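PDB 5GJ3: periplasmic binding protein, which binds heme, two molecules in this crystal form, and probably hands it on to a membrane transporter in a bacterial heme-acquisition system. Local coordinates for residues Q156-N162 and I183-L189; V215-L219 and Q232-I236; L11-I15 and I68-A73. All blocks are in the same frame, centred on the assembly; numbering follows the deposited sequence.

Contact 1 of 3, residues Q156-N162 and I183-L189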
# COMPACT_ATOMS: atom_id res chain seq x y z
N GLN A 156 14.26 1.29 -12.03
CA GLN A 156 13.17 2.19 -12.45
C GLN A 156 12.11 1.38 -13.15
O GLN A 156 12.31 0.88 -14.27
CB GLN A 156 13.71 3.31 -13.35
CG GLN A 156 14.62 4.26 -12.58
CD GLN A 156 15.74 4.83 -13.39
OE1 GLN A 156 16.83 5.05 -12.86
NE2 GLN A 156 15.49 5.12 -14.65
N GLN A 157 10.99 1.21 -12.46
CA GLN A 157 9.90 0.36 -12.91
C GLN A 157 8.59 1.14 -12.88
O GLN A 157 8.40 2.05 -12.07
CB GLN A 157 9.77 -0.89 -12.02
CG GLN A 157 11.03 -1.75 -11.93
CD GLN A 157 11.14 -2.77 -13.05
OE1 GLN A 157 12.15 -2.82 -13.76
NE2 GLN A 157 10.10 -3.57 -13.22
N VAL A 158 7.70 0.78 -13.79
CA VAL A 158 6.44 1.47 -13.98
C VAL A 158 5.39 0.43 -13.63
O VAL A 158 5.57 -0.75 -13.96
CB VAL A 158 6.31 1.90 -15.47
CG1 VAL A 158 4.87 2.24 -15.82
CG2 VAL A 158 7.22 3.06 -15.79
N ALA A 159 4.29 0.85 -13.00
CA ALA A 159 3.17 -0.06 -12.69
C ALA A 159 1.98 0.10 -13.64
O ALA A 159 1.44 1.22 -13.82
CB ALA A 159 2.72 0.16 -11.24
N GLY A 160 1.56 -0.99 -14.24
CA GLY A 160 0.41 -0.98 -15.12
C GLY A 160 -0.79 -1.63 -14.42
O GLY A 160 -0.96 -1.49 -13.19
N ARG A 161 -1.61 -2.32 -15.21
CA ARG A 161 -2.85 -2.91 -14.71
C ARG A 161 -2.61 -4.13 -13.82
O ARG A 161 -1.47 -4.65 -13.77
CB ARG A 161 -3.85 -3.20 -15.85
CG ARG A 161 -4.30 -1.91 -16.52
CD ARG A 161 -5.65 -1.96 -17.22
NE ARG A 161 -5.77 -0.87 -18.20
CZ ARG A 161 -6.74 -0.75 -19.11
NH1 ARG A 161 -7.72 -1.66 -19.19
NH2 ARG A 161 -6.74 0.28 -19.96
N ASN A 162 -3.66 -4.53 -13.10
CA ASN A 162 -3.58 -5.56 -12.07
C ASN A 162 -2.59 -5.22 -10.91
O ASN A 162 -1.86 -6.09 -10.44
CB ASN A 162 -3.30 -6.96 -12.69
CG ASN A 162 -3.71 -8.09 -11.76
OD1 ASN A 162 -4.85 -8.11 -11.27
ND2 ASN A 162 -2.80 -9.01 -11.49
N ILE A 183 1.80 -1.69 -20.61
CA ILE A 183 2.27 -2.29 -19.36
C ILE A 183 1.22 -2.97 -18.48
O ILE A 183 0.21 -2.38 -18.10
CB ILE A 183 3.11 -1.25 -18.60
CG1 ILE A 183 4.22 -0.78 -19.55
CG2 ILE A 183 3.63 -1.82 -17.28
CD1 ILE A 183 5.26 0.14 -18.98
N VAL A 184 1.47 -4.25 -18.20
CA VAL A 184 0.71 -5.03 -17.23
C VAL A 184 1.66 -5.23 -16.03
O VAL A 184 2.84 -5.54 -16.26
CB VAL A 184 0.32 -6.41 -17.82
CG1 VAL A 184 -0.18 -7.35 -16.73
CG2 VAL A 184 -0.72 -6.26 -18.92
N GLU A 185 1.18 -5.03 -14.79
CA GLU A 185 2.02 -5.23 -13.57
C GLU A 185 3.29 -4.35 -13.58
O GLU A 185 3.19 -3.21 -14.03
CB GLU A 185 2.27 -6.73 -13.29
CG GLU A 185 0.95 -7.45 -12.92
CD GLU A 185 0.97 -8.98 -13.05
OE1 GLU A 185 2.03 -9.60 -12.83
OE2 GLU A 185 -0.09 -9.57 -13.37
N PHE A 186 4.45 -4.82 -13.11
CA PHE A 186 5.67 -4.01 -13.12
C PHE A 186 6.56 -4.23 -14.34
O PHE A 186 6.90 -5.37 -14.67
CB PHE A 186 6.50 -4.22 -11.85
CG PHE A 186 5.91 -3.58 -10.64
CD1 PHE A 186 4.76 -4.11 -10.05
CD2 PHE A 186 6.47 -2.44 -10.10
CE1 PHE A 186 4.19 -3.51 -8.94
CE2 PHE A 186 5.91 -1.83 -8.99
CZ PHE A 186 4.77 -2.36 -8.41
N LYS A 187 6.92 -3.15 -15.02
CA LYS A 187 7.87 -3.23 -16.16
C LYS A 187 8.90 -2.13 -16.10
O LYS A 187 8.62 -1.06 -15.55
CB LYS A 187 7.12 -3.20 -17.49
CG LYS A 187 6.17 -4.38 -17.65
CD LYS A 187 6.90 -5.72 -17.90
CE LYS A 187 5.95 -6.83 -18.35
NZ LYS A 187 4.99 -7.28 -17.29
N PRO A 188 10.10 -2.38 -16.67
CA PRO A 188 11.13 -1.33 -16.66
C PRO A 188 10.71 -0.03 -17.36
O PRO A 188 10.03 -0.06 -18.38
CB PRO A 188 12.36 -1.99 -17.37
CG PRO A 188 11.90 -3.32 -17.89
CD PRO A 188 10.61 -3.68 -17.19
N LEU A 189 11.10 1.10 -16.77
CA LEU A 189 11.05 2.39 -17.42
C LEU A 189 12.02 2.37 -18.63
O LEU A 189 13.09 1.75 -18.57
CB LEU A 189 11.41 3.51 -16.43
CG LEU A 189 11.22 4.96 -16.92
CD1 LEU A 189 9.75 5.24 -17.23
CD2 LEU A 189 11.73 5.97 -15.90
O HOH W 1 9.97 -6.38 -14.20

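Contact 2 of 3, residues V215-L219 and Q232-I236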
# COMPACT_ATOMS: atom_id res chain seq x y z
N VAL A 215 13.45 15.54 -5.92
CA VAL A 215 12.91 16.00 -7.20
C VAL A 215 14.03 16.36 -8.20
O VAL A 215 14.00 15.97 -9.38
CB VAL A 215 11.89 17.16 -7.03
CG1 VAL A 215 11.45 17.69 -8.38
CG2 VAL A 215 10.65 16.70 -6.24
N ASP A 216 15.05 17.06 -7.70
CA ASP A 216 16.22 17.40 -8.52
C ASP A 216 16.88 16.16 -9.13
O ASP A 216 17.08 16.12 -10.35
CB ASP A 216 17.22 18.27 -7.75
CG ASP A 216 16.71 19.70 -7.54
OD1 ASP A 216 15.74 20.12 -8.21
OD2 ASP A 216 17.29 20.41 -6.70
N GLY A 217 17.13 15.11 -8.35
CA GLY A 217 17.65 13.87 -8.94
C GLY A 217 16.66 13.17 -9.88
O GLY A 217 17.03 12.72 -10.97
N LEU A 218 15.39 13.07 -9.48
CA LEU A 218 14.40 12.36 -10.31
C LEU A 218 14.36 12.93 -11.74
O LEU A 218 14.35 12.21 -12.73
CB LEU A 218 12.99 12.46 -9.66
CG LEU A 218 11.78 11.92 -10.46
CD1 LEU A 218 11.89 10.41 -10.50
CD2 LEU A 218 10.44 12.30 -9.83
N LEU A 219 14.36 14.25 -11.83
CA LEU A 219 14.25 14.91 -13.13
C LEU A 219 15.54 14.89 -13.95
O LEU A 219 15.55 15.37 -15.09
CB LEU A 219 13.73 16.35 -12.96
CG LEU A 219 12.33 16.30 -12.35
CD1 LEU A 219 11.72 17.69 -12.25
CD2 LEU A 219 11.45 15.34 -13.15
N GLN A 232 6.36 21.13 -14.88
CA GLN A 232 5.72 21.84 -13.77
C GLN A 232 6.14 21.30 -12.39
O GLN A 232 5.59 21.70 -11.37
CB GLN A 232 4.18 21.80 -13.94
CG GLN A 232 3.69 22.42 -15.24
CD GLN A 232 2.17 22.63 -15.25
OE1 GLN A 232 1.44 22.02 -14.46
NE2 GLN A 232 1.68 23.50 -16.16
N ARG A 233 7.12 20.40 -12.38
CA ARG A 233 7.57 19.70 -11.17
C ARG A 233 6.38 19.05 -10.42
O ARG A 233 6.30 19.12 -9.20
CB ARG A 233 8.45 20.61 -10.27
CG ARG A 233 9.77 20.98 -10.94
CD ARG A 233 10.58 22.05 -10.20
NE ARG A 233 11.27 21.54 -9.00
CZ ARG A 233 12.51 21.05 -8.96
NH1 ARG A 233 13.03 20.63 -7.79
NH2 ARG A 233 13.25 20.97 -10.06
N ARG A 234 5.47 18.42 -11.15
CA ARG A 234 4.27 17.87 -10.54
C ARG A 234 4.56 16.44 -10.11
O ARG A 234 4.23 15.48 -10.80
CB ARG A 234 3.15 17.95 -11.53
CG ARG A 234 1.79 17.97 -10.92
CD ARG A 234 0.79 18.25 -12.01
NE ARG A 234 0.67 19.63 -12.46
CZ ARG A 234 -0.16 20.51 -11.91
NH1 ARG A 234 -0.82 20.22 -10.80
NH2 ARG A 234 -0.31 21.72 -12.43
N ILE A 235 5.24 16.32 -8.97
CA ILE A 235 5.64 15.04 -8.42
C ILE A 235 4.80 14.90 -7.15
O ILE A 235 4.79 15.83 -6.34
CB ILE A 235 7.15 14.97 -7.98
CG1 ILE A 235 8.15 15.51 -9.04
CG2 ILE A 235 7.52 13.61 -7.40
CD1 ILE A 235 7.93 15.10 -10.47
N ILE A 236 4.14 13.76 -6.96
CA ILE A 236 3.40 13.46 -5.71
C ILE A 236 4.19 12.30 -5.09
O ILE A 236 4.39 11.28 -5.73
CB ILE A 236 1.96 12.89 -5.99
CG1 ILE A 236 1.09 13.79 -6.86
CG2 ILE A 236 1.23 12.50 -4.68
CD1 ILE A 236 0.97 15.22 -6.36

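Contact 3 of 3, residues L11-I15 and I68-A73. With ZN (zinc ion), chain D.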
# COMPACT_ATOMS: atom_id res chain seq x y z
N LEU A 11 1.83 -10.94 10.23
CA LEU A 11 2.78 -11.22 9.14
C LEU A 11 2.95 -10.11 8.05
O LEU A 11 3.88 -10.19 7.23
CB LEU A 11 2.44 -12.58 8.46
CG LEU A 11 2.32 -13.77 9.44
CD1 LEU A 11 1.95 -14.98 8.62
CD2 LEU A 11 3.67 -13.99 10.15
N ASN A 12 2.07 -9.13 8.03
CA ASN A 12 2.09 -8.14 6.95
C ASN A 12 1.84 -6.78 7.54
O ASN A 12 1.05 -6.64 8.47
CB ASN A 12 1.03 -8.41 5.86
CG ASN A 12 1.11 -9.80 5.35
OD1 ASN A 12 0.49 -10.71 5.90
ND2 ASN A 12 1.94 -10.00 4.36
N GLY A 13 2.54 -5.77 7.00
CA GLY A 13 2.32 -4.39 7.45
C GLY A 13 0.90 -3.86 7.46
O GLY A 13 0.52 -3.16 8.38
N ASP A 14 0.09 -4.19 6.43
CA ASP A 14 -1.30 -3.75 6.39
C ASP A 14 -2.26 -4.44 7.42
O ASP A 14 -3.17 -3.80 8.01
CB ASP A 14 -1.85 -3.86 4.95
CG ASP A 14 -1.76 -5.27 4.34
OD1 ASP A 14 -0.94 -6.12 4.79
OD2 ASP A 14 -2.52 -5.54 3.36
N ILE A 15 -2.01 -5.73 7.68
CA ILE A 15 -2.70 -6.45 8.77
C ILE A 15 -2.35 -5.85 10.14
O ILE A 15 -3.24 -5.58 10.96
CB ILE A 15 -2.31 -7.93 8.71
CG1 ILE A 15 -2.73 -8.48 7.33
CG2 ILE A 15 -2.99 -8.68 9.86
CD1 ILE A 15 -4.22 -8.38 7.03
N ILE A 68 -1.40 -14.17 12.21
CA ILE A 68 -2.33 -13.70 11.25
C ILE A 68 -1.61 -12.93 10.11
O ILE A 68 -0.67 -12.16 10.36
CB ILE A 68 -3.45 -12.88 11.95
CG1 ILE A 68 -4.57 -12.52 11.01
CG2 ILE A 68 -2.99 -11.55 12.57
CD1 ILE A 68 -5.77 -11.94 11.77
N GLY A 69 -2.06 -13.12 8.87
CA GLY A 69 -1.41 -12.43 7.71
C GLY A 69 -2.33 -12.52 6.49
O GLY A 69 -3.49 -12.96 6.59
N ASP A 70 -1.85 -12.08 5.34
CA ASP A 70 -2.67 -12.21 4.16
C ASP A 70 -1.80 -12.85 3.10
O ASP A 70 -0.67 -13.34 3.41
CB ASP A 70 -3.28 -10.87 3.76
CG ASP A 70 -2.25 -9.86 3.29
OD1 ASP A 70 -1.14 -10.20 2.83
OD2 ASP A 70 -2.58 -8.67 3.39
N GLU A 71 -2.31 -12.95 1.88
CA GLU A 71 -1.67 -13.74 0.82
C GLU A 71 -0.24 -13.32 0.45
O GLU A 71 0.45 -14.13 -0.15
CB GLU A 71 -2.55 -13.81 -0.46
CG GLU A 71 -2.78 -12.46 -1.13
CD GLU A 71 -3.64 -12.56 -2.40
OE1 GLU A 71 -4.90 -12.41 -2.36
OE2 GLU A 71 -3.04 -12.82 -3.46
N ALA A 72 0.19 -12.10 0.79
CA ALA A 72 1.59 -11.72 0.58
C ALA A 72 2.57 -12.44 1.51
O ALA A 72 3.78 -12.47 1.21
CB ALA A 72 1.79 -10.20 0.68
N ALA A 73 2.09 -13.03 2.62
CA ALA A 73 2.97 -13.65 3.60
C ALA A 73 3.62 -14.88 3.02
O ALA A 73 2.96 -15.74 2.42
CB ALA A 73 2.19 -14.04 4.89
ZN ZN D . -1.67 -7.19 2.32
O HOH W 2 0.25 -7.56 2.27

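Contact 1 of 3, residues Q156-N162 and I183-L189
Val158 and Lys187 form the hydrogen-bonded pair at the middle of this antiparallel strand pairing. Val158 N gives a bond of 2.7 Å to Lys187 O, and Lys187 N returns one of 3.0 Å to Val158 O, lying in the plane of that carbonyl. The pairing runs on past the regular strands: Leu189 N reaches Gln156 O at one end, while at the other Gly160 N donates to Glu185 O and Glu185 N to Arg161 O. Gly160 sits where a CB would collide with Ile183 O, and its CA comes within 3.3 Å of that oxygen.

The two faces of the pair differ. On one, the branches of Val158 part to meet two partners, each side chain crossing that of the valine at about a right angle: CG1, anti to the backbone N (chi1 163°), touches Ile183 CD1 at 3.8 Å, and CG2 touches Leu189 CD1 at 3.6 Å. On the other, Ala159 CB lies over one face of the Phe186 ring, toward its rim, and Gln157 CB approaches the ring edge. The Gln157 chain bends at CG, chi2 -86°, which folds its amide back beside Pro188; a water accepts from NE2 and donates to Phe186 O. At the far end Asn162 ND2 makes a weak bond of 3.3 Å to Glu185 OE2, the two side chains lying side by side.

Phe186 also touches a bound heme, so the pairing contributes a side chain to one heme pocket. Strand 155-159 is flanked on its other edge by strand 144-151, with Gln157 bonded through its backbone to Tyr149; helix 191-197 covers the Val158 face, and helix 164-171 packs on Ala159.

Contact 2 of 3, residues V215-L219 and Q232-I236
The side chain of Arg233, from a Schellman motif, and that of Ile235, at the start of an edge strand, meet helix 214-218 in a helix-on-sheet contact at the surface of the protein. Arg233 is the first residue beyond helix 228-232 and takes a positive phi of 52°, after which the chain turns through an inverse gamma turn centred on Arg234 into strand 235-238. The arrangement illustrates how one short connection can present an apolar and a charged side chain to the same helix.

Ile235 supplies the apolar half. Ile235 CD1 meets Leu218 CD2 tip to tip at 3.8 Å, while Ile235 CG1 lies 3.9 Å from Val215 CG2 as those two side chains slide past each other in opposite directions. Leu219 adds a looser contact, its CD1 lying 4.0 Å from Arg233 CG. Behind this layer, Ile235 rests on Leu202 and Val204 of the adjoining parallel strand 201-205, and Leu218 and Leu219 both touch Leu224. Arg234 turns elsewhere, to a salt bridge with Asp263 of helix 250-267.

The charged half is the guanidinium of Arg233. A bend at chi3 (76°) brings it to Val215 and Asp216, where Val215 CG1 sits over one face, 3.4 Å from Arg233 NH1 and offset toward the rim. Asp216 approaches the edge of the same group, its carboxylate turned 66° from the guanidinium plane. Both terminal nitrogens converge on a single oxygen: within one salt bridge, Arg233 NH2 makes a weak hydrogen bond and Arg233 NH1 one of 2.8 Å to Asp216 OD1, reaching that oxygen from above the carboxylate plane.

Contact 3 of 3, residues L11-I15 and I68-A73
Asp14 OD2 is gripped twice, by the zinc ion at 2.1 Å and by a hydrogen bond from Lys104 NZ; across the contact Asp70 OD2 binds the same metal at 2.0 Å. Bridging by the metal brings Asp14 OD2 and Asp70 OD2 to 3.1 Å, the two carboxylate planes being 72° apart. In both aspartates CG sits between the backbone N and the carbonyl carbon (chi1 67° in Asp70), which turns the carboxylates to the metal. A zinc-bound water also lies within hydrogen-bonding distance of Asp14 OD1 and Asp70 OD1, and Asp94 completes the site.

Asn12 belongs to the second shell. Asn12 OD1 accepts from Asp70 N at 2.8 Å, the donor standing above the amide's carbonyl plane, and its amide stacks on the Asp70 carboxylate, 29° between planes. Its ND2 turns to Gln51 of a heme pocket. Replacing Asn12 by an alanine would probably leave Asp70 N without its acceptor and the metal-binding carboxylate less firmly placed. Asp70 OD1 also accepts from Ala72 N, an Asx turn that, with the metal bond, would limit the carboxylate's rotation.

Away from the metal, Leu11 N donates to Ile68 O at 2.8 Å and Ile15 CG2 packs on Ile68 CG2, joining helix 13-21 to strand 66-70. Gathering carboxylates this closely implies a cation site: the zinc, probably aided by Lys104, would offset their mutual repulsion.

Along the chain contact 3 comes first, then contact 1, then contact 2, each closing before the next opens. Contact 3 belongs to the parallel sheet that includes strands 8-10 and 66-70, whereas contacts 1 and 2 reach the mixed sheet, through strands 155-159 and 186-188 in one and strand 235-238 in the other. The centres of contacts 1 and 2 stand about 19 Å apart, and that of contact 3 about 23 Å from contact 1 and 32 Å from contact 2, on the opposite side of the chain's centre from the latter. Contacts 1 and 3 thus approach the bound hemes from separate sheets, consistent with the two-lobed cleft of periplasmic binding proteins, while contact 2 lies at the outer surface.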